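Local coordinates for protein congerin-2 (Conger myriaster, PDB 1IS3) that binds beta-galactosides as a homodimeric galectin of the conger eel, with a physiological role that is not yet known, at residues T91-T94 and H95-Y98. Residues are numbered along the deposited sequence; the frame is centred on the assembly and turned at random. Where two conformers were deposited one is given.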
loop_
_atom_site.group_PDB
_atom_site.type_symbol
_atom_site.label_atom_id
_atom_site.label_comp_id
_atom_site.label_asym_id
_atom_site.label_seq_id
_atom_site.Cartn_x
_atom_site.Cartn_y
_atom_site.Cartn_z
ATOM N N THR A 91 0.791 -8.903 12.860
ATOM C CA THR A 91 2.232 -9.072 12.890
ATOM C C THR A 91 2.463 -10.593 12.854
ATOM O O THR A 91 1.485 -11.360 12.956
ATOM C CB THR A 91 2.835 -8.427 14.180
ATOM O OG1 THR A 91 2.247 -7.154 14.278
ATOM C CG2 THR A 91 4.356 -8.284 14.151
ATOM N N PHE A 92 3.703 -11.061 12.705
ATOM C CA PHE A 92 3.920 -12.488 12.636
ATOM C C PHE A 92 5.355 -12.840 12.948
ATOM O O PHE A 92 6.249 -11.972 12.881
ATOM C CB PHE A 92 3.554 -13.021 11.226
ATOM C CG PHE A 92 4.426 -12.526 10.076
ATOM C CD1 PHE A 92 4.119 -11.331 9.430
ATOM C CD2 PHE A 92 5.563 -13.262 9.676
ATOM C CE1 PHE A 92 4.946 -10.874 8.396
ATOM C CE2 PHE A 92 6.379 -12.798 8.641
ATOM C CZ PHE A 92 6.071 -11.606 8.005
ATOM N N ASP A 93 5.565 -14.083 13.389
ATOM C CA ASP A 93 6.928 -14.568 13.434
ATOM C C ASP A 93 6.945 -15.811 12.557
ATOM O O ASP A 93 5.942 -16.067 11.886
ATOM C CB ASP A 93 7.355 -14.898 14.861
ATOM C CG ASP A 93 6.490 -15.854 15.657
ATOM O OD1 ASP A 93 6.543 -15.721 16.873
ATOM O OD2 ASP A 93 5.788 -16.687 15.089
ATOM N N THR A 94 7.973 -16.683 12.601
ATOM C CA THR A 94 7.944 -17.818 11.660
ATOM C C THR A 94 6.953 -18.902 11.966
ATOM O O THR A 94 6.715 -19.797 11.169
ATOM C CB THR A 94 9.288 -18.543 11.510
ATOM O OG1 THR A 94 9.751 -18.826 12.822
ATOM C CG2 THR A 94 10.232 -17.749 10.593
ATOM N N HIS A 95 6.362 -18.822 13.151
ATOM C CA HIS A 95 5.389 -19.829 13.546
ATOM C C HIS A 95 3.935 -19.411 13.599
ATOM O O HIS A 95 3.056 -20.266 13.438
ATOM C CB HIS A 95 5.731 -20.382 14.919
ATOM C CG HIS A 95 7.020 -21.164 14.836
ATOM N ND1 HIS A 95 8.218 -20.841 15.318
ATOM C CD2 HIS A 95 7.137 -22.338 14.124
ATOM C CE1 HIS A 95 9.058 -21.777 14.902
ATOM N NE2 HIS A 95 8.393 -22.667 14.190
ATOM N N THR A 96 3.672 -18.108 13.779
ATOM C CA THR A 96 2.336 -17.648 14.115
ATOM C C THR A 96 2.014 -16.288 13.513
ATOM O O THR A 96 2.882 -15.407 13.635
ATOM C CB THR A 96 2.188 -17.507 15.671
ATOM O OG1 THR A 96 2.633 -18.732 16.237
ATOM C CG2 THR A 96 0.775 -17.149 16.111
ATOM N N PHE A 97 0.815 -16.107 12.948
ATOM C CA PHE A 97 0.257 -14.785 12.653
ATOM C C PHE A 97 -0.545 -14.327 13.869
ATOM O O PHE A 97 -1.369 -15.067 14.402
ATOM C CB PHE A 97 -0.718 -14.746 11.475
ATOM C CG PHE A 97 0.002 -14.922 10.133
ATOM C CD1 PHE A 97 0.412 -13.792 9.430
ATOM C CD2 PHE A 97 0.209 -16.199 9.613
ATOM C CE1 PHE A 97 1.032 -13.932 8.198
ATOM C CE2 PHE A 97 0.832 -16.342 8.375
ATOM C CZ PHE A 97 1.241 -15.205 7.674
ATOM N N TYR A 98 -0.277 -13.104 14.303
ATOM C CA TYR A 98 -0.954 -12.492 15.446
ATOM C C TYR A 98 -1.846 -11.375 14.903
ATOM O O TYR A 98 -1.324 -10.385 14.343
ATOM C CB TYR A 98 0.086 -11.915 16.404
ATOM C CG TYR A 98 0.902 -12.992 17.088
ATOM C CD1 TYR A 98 2.203 -13.247 16.656
ATOM C CD2 TYR A 98 0.350 -13.683 18.170
ATOM C CE1 TYR A 98 2.993 -14.202 17.314
ATOM C CE2 TYR A 98 1.133 -14.636 18.835
ATOM C CZ TYR A 98 2.442 -14.876 18.401
ATOM O OH TYR A 98 3.245 -15.781 19.057
#
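Phe-92 and Phe-97 sit side by side on adjacent strands of a hairpin and send their rings the same way, into the protein. They form a non-hydrogen-bonded antiparallel pair, with CA atoms 4.3 Å apart. Between the two side chains, Phe-92 CB comes nearest to Phe-97, 3.7 Å from its CD1. The two ring planes stand at an oblique 39°. Phe-92 has its CG between the backbone N and the carbonyl carbon (chi1 65°), which carries the far end of its ring away from the partner strand. Phe-11 and Phe-118 each pair edge-to-face with this ring. Phe-97 packs on Ala-42 and Met-43 of strand 40-48. This face of the hairpin therefore belongs to the core between the two sheets of the galectin beta-sandwich. Strands 85-92 and 96-100 are neighbours in the five-stranded sheet, and residues 93-95 make the reversal between them. Thr-91 and Tyr-98 form the next pair, farther from the turn, joined by two backbone bonds; the one from Tyr-98 N to Thr-91 O is 2.8 Å long and nearly straight. Nearer the turn, Asp-93 N donates to Thr-96 O. OD2 of Asp-93 accepts two backbone N-H groups. His-95 N comes from above the carboxylate plane and closes an Asx turn, while Thr-96 N, 2.9 Å from OD2, comes nearly along the C-O axis. This double grip ties the start of the turn to its end. On the outer face the packing is looser. OD1 of Asp-93 lies in the plane of the Tyr-98 ring, at its edge, 3.9 Å from CE1. The carboxylate and ring planes are 79° apart. Thr-96 CG2 sits over one face of the same ring, towards its rim. His-95 and Tyr-98 are exposed to solvent. Thr-96 and Tyr-98 both touch Glu-108 of strand 106-110.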